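Local atomic coordinates of malonyl CoA-acyl carrier protein transacylase (Bartonella henselae, PDB entry 3QAT), a protein that probably transfers the malonyl group from malonyl-CoA to acyl carrier protein, supplying the extender unit for bacterial fatty acid biosynthesis. Residues K89-E101 and V261-V275. Numbering follows the deposited sequence.
Sequences KKVKFVAGHSLGE and VRWRETIEWISANGV
F93 meets W269 in an edge-to-face pair: the edge of the indole's six-membered ring points at one phenyl face, with planes at 64° and F93 CZ 3.5 Å from W269 CH2. K92 CG lies over the opposite phenyl face, and N273 O sits at the ring edge, in its plane. At the other end, V261 CG1 is centred over the H97 imidazole, a CH-pi contact 3.8 Å from the centroid. The W263 indole meets the same imidazole obliquely, H97 CD2 coming 3.7 Å from W263 CG. W263 extends across to the strand because its chi1 of -165° sets CG opposite the backbone N, and W263 CH2 lies 3.9 Å from A95 CB; T266 CG2 and I270 CD1 also approach this methyl.

One hydrogen bond crosses the interface, K92 NZ to N273 O at 2.9 Å, and a bend at chi4 (-90°) turns the ammonium onto that carbonyl. N273 ND2 in turn bonds W269 O, four residues back.

Strand 93-96 runs nearly antiparallel to helix 263-272, their axes 10.2 Å apart at closest. It enters a tight turn, H97 to G100, fitting the GxSxG nucleophile elbow of acyltransferases; S98 OG, probably the nucleophile, bonds H207 and R123, while H97 NE2 bonds N168. Helix 263-272 packs on strand 93-96 and, through W263 and I270, on neighbouring strand 6-11; V94 bonds P233 and I235, and helix 286-294 touches H97 and W263.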
loop_
_atom_site.group_PDB
_atom_site.type_symbol
_atom_site.label_atom_id
_atom_site.label_comp_id
_atom_site.label_asym_id
_atom_site.label_seq_id
_atom_site.Cartn_x
_atom_site.Cartn_y
_atom_site.Cartn_z
ATOM N N LYS A 89 8.104 18.863 -10.094
ATOM C CA LYS A 89 7.432 20.099 -10.466
ATOM C C LYS A 89 5.918 20.061 -10.281
ATOM O O LYS A 89 5.308 21.100 -9.996
ATOM C CB LYS A 89 7.784 20.483 -11.907
ATOM C CG LYS A 89 9.208 21.020 -12.074
ATOM C CD LYS A 89 9.442 21.472 -13.513
ATOM C CE LYS A 89 10.630 22.431 -13.626
ATOM N NZ LYS A 89 11.909 21.766 -13.232
ATOM N N LYS A 90 5.312 18.875 -10.424
ATOM C CA LYS A 90 3.844 18.780 -10.555
ATOM C C LYS A 90 3.102 18.121 -9.402
ATOM O O LYS A 90 1.877 18.244 -9.302
ATOM C CB LYS A 90 3.471 18.049 -11.847
ATOM C CG LYS A 90 3.889 18.778 -13.114
ATOM C CD LYS A 90 3.084 20.071 -13.268
ATOM C CE LYS A 90 3.304 20.688 -14.623
ATOM N NZ LYS A 90 2.506 21.936 -14.749
ATOM N N VAL A 91 3.844 17.412 -8.558
ATOM C CA VAL A 91 3.248 16.606 -7.488
ATOM C C VAL A 91 3.735 17.111 -6.136
ATOM O O VAL A 91 4.947 17.170 -5.895
ATOM C CB VAL A 91 3.596 15.105 -7.669
ATOM C CG1 VAL A 91 2.969 14.265 -6.553
ATOM C CG2 VAL A 91 3.130 14.610 -9.036
ATOM N N LYS A 92 2.801 17.502 -5.272
ATOM C CA LYS A 92 3.152 18.049 -3.970
ATOM C C LYS A 92 3.669 16.987 -2.987
ATOM O O LYS A 92 4.672 17.213 -2.296
ATOM C CB LYS A 92 1.955 18.806 -3.370
ATOM C CG LYS A 92 2.333 19.796 -2.298
ATOM C CD LYS A 92 1.167 20.766 -1.986
ATOM C CE LYS A 92 1.619 22.003 -1.199
ATOM N NZ LYS A 92 1.570 21.878 0.305
ATOM N N PHE A 93 2.964 15.845 -2.920
ATOM C CA PHE A 93 3.301 14.786 -1.982
ATOM C C PHE A 93 3.050 13.425 -2.619
ATOM O O PHE A 93 2.227 13.314 -3.530
ATOM C CB PHE A 93 2.416 14.847 -0.733
ATOM C CG PHE A 93 2.408 16.201 -0.041
ATOM C CD1 PHE A 93 3.559 16.686 0.565
ATOM C CD2 PHE A 93 1.240 16.959 0.005
ATOM C CE1 PHE A 93 3.546 17.951 1.217
ATOM C CE2 PHE A 93 1.215 18.206 0.654
ATOM C CZ PHE A 93 2.373 18.689 1.251
ATOM N N VAL A 94 3.759 12.420 -2.104
ATOM C CA VAL A 94 3.441 11.003 -2.420
ATOM C C VAL A 94 3.084 10.258 -1.162
ATOM O O VAL A 94 3.525 10.626 -0.079
ATOM C CB VAL A 94 4.578 10.277 -3.198
ATOM C CG1 VAL A 94 4.775 10.923 -4.577
ATOM C CG2 VAL A 94 5.876 10.245 -2.383
ATOM N N ALA A 95 2.257 9.220 -1.300
ATOM C CA ALA A 95 1.910 8.359 -0.193
ATOM C C ALA A 95 1.459 7.025 -0.769
ATOM O O ALA A 95 1.017 6.966 -1.910
ATOM C CB ALA A 95 0.763 8.973 0.632
ATOM N N GLY A 96 1.584 5.960 0.011
ATOM C CA GLY A 96 1.080 4.672 -0.503
ATOM C C GLY A 96 0.643 3.785 0.631
ATOM O O GLY A 96 1.104 3.927 1.770
ATOM N N HIS A 97 -0.266 2.868 0.307
ATOM C CA HIS A 97 -0.838 2.023 1.339
ATOM C C HIS A 97 0.059 0.792 1.553
ATOM O O HIS A 97 0.048 -0.139 0.757
ATOM C CB HIS A 97 -2.278 1.660 0.952
ATOM C CG HIS A 97 -3.123 1.247 2.110
ATOM N ND1 HIS A 97 -2.970 0.032 2.738
ATOM C CD2 HIS A 97 -4.173 1.861 2.714
ATOM C CE1 HIS A 97 -3.867 -0.072 3.711
ATOM N NE2 HIS A 97 -4.608 1.023 3.716
ATOM N N SER A 98 0.840 0.813 2.637
ATOM C CA SER A 98 1.710 -0.293 3.049
ATOM C C SER A 98 2.776 -0.642 1.995
ATOM O O SER A 98 3.795 0.047 1.930
ATOM C CB SER A 98 0.851 -1.489 3.531
ATOM O OG SER A 98 1.688 -2.467 4.125
ATOM N N LEU A 99 2.583 -1.662 1.151
ATOM C CA LEU A 99 3.576 -1.903 0.111
ATOM C C LEU A 99 3.684 -0.655 -0.801
ATOM O O LEU A 99 4.731 -0.373 -1.385
ATOM C CB LEU A 99 3.223 -3.157 -0.705
ATOM C CG LEU A 99 2.116 -3.011 -1.754
ATOM C CD1 LEU A 99 2.578 -2.510 -3.113
ATOM C CD2 LEU A 99 1.429 -4.385 -1.922
ATOM N N GLY A 100 2.574 0.077 -0.929
ATOM C CA GLY A 100 2.537 1.279 -1.764
ATOM C C GLY A 100 3.515 2.375 -1.320
ATOM O O GLY A 100 3.837 3.243 -2.117
ATOM N N GLU A 101 3.981 2.343 -0.063
ATOM C CA GLU A 101 5.021 3.308 0.356
ATOM C C GLU A 101 6.306 3.105 -0.463
ATOM O O GLU A 101 7.001 4.079 -0.792
ATOM C CB GLU A 101 5.344 3.176 1.844
ATOM C CG GLU A 101 4.151 3.347 2.759
ATOM C CD GLU A 101 4.550 3.914 4.128
ATOM O OE1 GLU A 101 5.131 3.179 4.994
ATOM O OE2 GLU A 101 4.276 5.094 4.324
ATOM N N VAL A 261 -1.633 1.291 9.729
ATOM C CA VAL A 261 -1.583 2.117 8.521
ATOM C C VAL A 261 -2.615 3.237 8.699
ATOM O O VAL A 261 -3.824 2.983 8.705
ATOM C CB VAL A 261 -1.930 1.295 7.258
ATOM C CG1 VAL A 261 -1.949 2.213 6.025
ATOM C CG2 VAL A 261 -0.881 0.185 7.078
ATOM N N ARG A 262 -2.135 4.467 8.864
ATOM C CA ARG A 262 -3.008 5.604 9.238
ATOM C C ARG A 262 -3.546 6.276 7.956
ATOM O O ARG A 262 -3.244 7.450 7.663
ATOM C CB ARG A 262 -2.222 6.591 10.115
ATOM C CG ARG A 262 -1.848 5.976 11.464
ATOM C CD ARG A 262 -0.868 6.862 12.199
ATOM N NE ARG A 262 -1.511 8.093 12.679
ATOM C CZ ARG A 262 -0.858 9.030 13.369
ATOM N NH1 ARG A 262 0.441 8.896 13.619
ATOM N NH2 ARG A 262 -1.499 10.106 13.812
ATOM N N TRP A 263 -4.334 5.526 7.176
ATOM C CA TRP A 263 -4.701 6.003 5.836
ATOM C C TRP A 263 -5.728 7.142 5.873
ATOM O O TRP A 263 -5.593 8.136 5.141
ATOM C CB TRP A 263 -5.192 4.856 4.882
ATOM C CG TRP A 263 -5.193 5.346 3.447
ATOM C CD1 TRP A 263 -6.291 5.628 2.666
ATOM C CD2 TRP A 263 -4.042 5.664 2.653
ATOM N NE1 TRP A 263 -5.882 6.075 1.420
ATOM C CE2 TRP A 263 -4.506 6.111 1.389
ATOM C CE3 TRP A 263 -2.655 5.612 2.896
ATOM C CZ2 TRP A 263 -3.628 6.527 0.360
ATOM C CZ3 TRP A 263 -1.777 6.005 1.874
ATOM C CH2 TRP A 263 -2.267 6.449 0.621
ATOM N N ARG A 264 -6.745 6.999 6.714
ATOM C CA ARG A 264 -7.736 8.057 6.906
ATOM C C ARG A 264 -7.041 9.397 7.208
ATOM O O ARG A 264 -7.293 10.406 6.550
ATOM C CB ARG A 264 -8.700 7.685 8.051
ATOM C CG ARG A 264 -9.717 8.819 8.361
ATOM C CD ARG A 264 -10.512 8.551 9.627
ATOM N NE ARG A 264 -9.679 8.357 10.827
ATOM C CZ ARG A 264 -9.245 9.327 11.633
ATOM N NH1 ARG A 264 -9.533 10.596 11.383
ATOM N NH2 ARG A 264 -8.496 9.023 12.694
ATOM N N GLU A 265 -6.150 9.380 8.203
ATOM C CA GLU A 265 -5.456 10.607 8.612
ATOM C C GLU A 265 -4.563 11.150 7.509
ATOM O O GLU A 265 -4.406 12.368 7.368
ATOM C CB GLU A 265 -4.629 10.329 9.862
ATOM C CG GLU A 265 -5.485 10.194 11.155
ATOM C CD GLU A 265 -4.687 9.577 12.295
ATOM O OE1 GLU A 265 -4.310 8.374 12.224
ATOM O OE2 GLU A 265 -4.434 10.307 13.281
ATOM N N THR A 266 -4.000 10.237 6.705
ATOM C CA THR A 266 -3.178 10.629 5.576
ATOM C C THR A 266 -3.977 11.437 4.562
ATOM O O THR A 266 -3.546 12.496 4.145
ATOM C CB THR A 266 -2.529 9.380 4.922
ATOM O OG1 THR A 266 -1.605 8.805 5.854
ATOM C CG2 THR A 266 -1.764 9.763 3.661
ATOM N N ILE A 267 -5.145 10.941 4.180
ATOM C CA ILE A 267 -5.959 11.637 3.192
ATOM C C ILE A 267 -6.480 12.962 3.772
ATOM O O ILE A 267 -6.504 14.000 3.072
ATOM C CB ILE A 267 -7.126 10.758 2.707
ATOM C CG1 ILE A 267 -6.565 9.505 1.999
ATOM C CG2 ILE A 267 -8.076 11.575 1.777
ATOM C CD1 ILE A 267 -5.588 9.815 0.835
ATOM N N GLU A 268 -6.868 12.940 5.045
ATOM C CA GLU A 268 -7.315 14.177 5.706
ATOM C C GLU A 268 -6.185 15.210 5.743
ATOM O O GLU A 268 -6.435 16.393 5.466
ATOM C CB GLU A 268 -7.873 13.895 7.101
ATOM C CG GLU A 268 -9.228 13.171 7.044
ATOM C CD GLU A 268 -9.778 12.756 8.403
ATOM O OE1 GLU A 268 -9.042 12.811 9.403
ATOM O OE2 GLU A 268 -10.959 12.360 8.473
ATOM N N TRP A 269 -4.971 14.785 6.104
ATOM C CA TRP A 269 -3.829 15.698 6.119
ATOM C C TRP A 269 -3.555 16.271 4.725
ATOM O O TRP A 269 -3.438 17.490 4.538
ATOM C CB TRP A 269 -2.556 15.056 6.697
ATOM C CG TRP A 269 -1.496 16.118 6.890
ATOM C CD1 TRP A 269 -1.331 16.898 7.988
ATOM C CD2 TRP A 269 -0.522 16.554 5.927
ATOM N NE1 TRP A 269 -0.288 17.780 7.792
ATOM C CE2 TRP A 269 0.225 17.597 6.536
ATOM C CE3 TRP A 269 -0.199 16.163 4.618
ATOM C CZ2 TRP A 269 1.263 18.273 5.875
ATOM C CZ3 TRP A 269 0.850 16.830 3.957
ATOM C CH2 TRP A 269 1.551 17.897 4.587
ATOM N N ILE A 270 -3.436 15.393 3.736
ATOM C CA ILE A 270 -3.162 15.862 2.376
ATOM C C ILE A 270 -4.196 16.889 1.897
ATOM O O ILE A 270 -3.830 17.928 1.343
ATOM C CB ILE A 270 -3.006 14.671 1.387
ATOM C CG1 ILE A 270 -1.723 13.883 1.681
ATOM C CG2 ILE A 270 -2.968 15.157 -0.057
ATOM C CD1 ILE A 270 -1.662 12.525 0.916
ATOM N N SER A 271 -5.477 16.611 2.137
ATOM C CA SER A 271 -6.568 17.472 1.681
ATOM C C SER A 271 -6.557 18.836 2.353
ATOM O O SER A 271 -7.025 19.812 1.758
ATOM C CB SER A 271 -7.918 16.799 1.948
ATOM O OG SER A 271 -7.947 15.571 1.238
ATOM N N ALA A 272 -6.024 18.885 3.576
ATOM C CA ALA A 272 -5.962 20.138 4.360
ATOM C C ALA A 272 -4.679 20.929 4.115
ATOM O O ALA A 272 -4.549 22.068 4.573
ATOM C CB ALA A 272 -6.100 19.832 5.836
ATOM N N ASN A 273 -3.718 20.340 3.408
ATOM C CA ASN A 273 -2.418 20.972 3.272
ATOM C C ASN A 273 -2.037 21.236 1.822
ATOM O O ASN A 273 -0.912 20.972 1.393
ATOM C CB ASN A 273 -1.335 20.220 4.067
ATOM C CG ASN A 273 -1.523 20.360 5.580
ATOM O OD1 ASN A 273 -0.943 21.267 6.207
ATOM N ND2 ASN A 273 -2.376 19.520 6.161
ATOM N N GLY A 274 -3.002 21.778 1.084
ATOM C CA GLY A 274 -2.736 22.392 -0.211
ATOM C C GLY A 274 -2.935 21.511 -1.425
ATOM O O GLY A 274 -2.459 21.845 -2.515
ATOM N N VAL A 275 -3.645 20.397 -1.237
ATOM C CA VAL A 275 -3.959 19.463 -2.330
ATOM C C VAL A 275 -5.466 19.276 -2.509
ATOM O O VAL A 275 -6.178 19.003 -1.540
ATOM C CB VAL A 275 -3.275 18.086 -2.084
ATOM C CG1 VAL A 275 -3.728 17.038 -3.106
ATOM C CG2 VAL A 275 -1.751 18.223 -2.104
#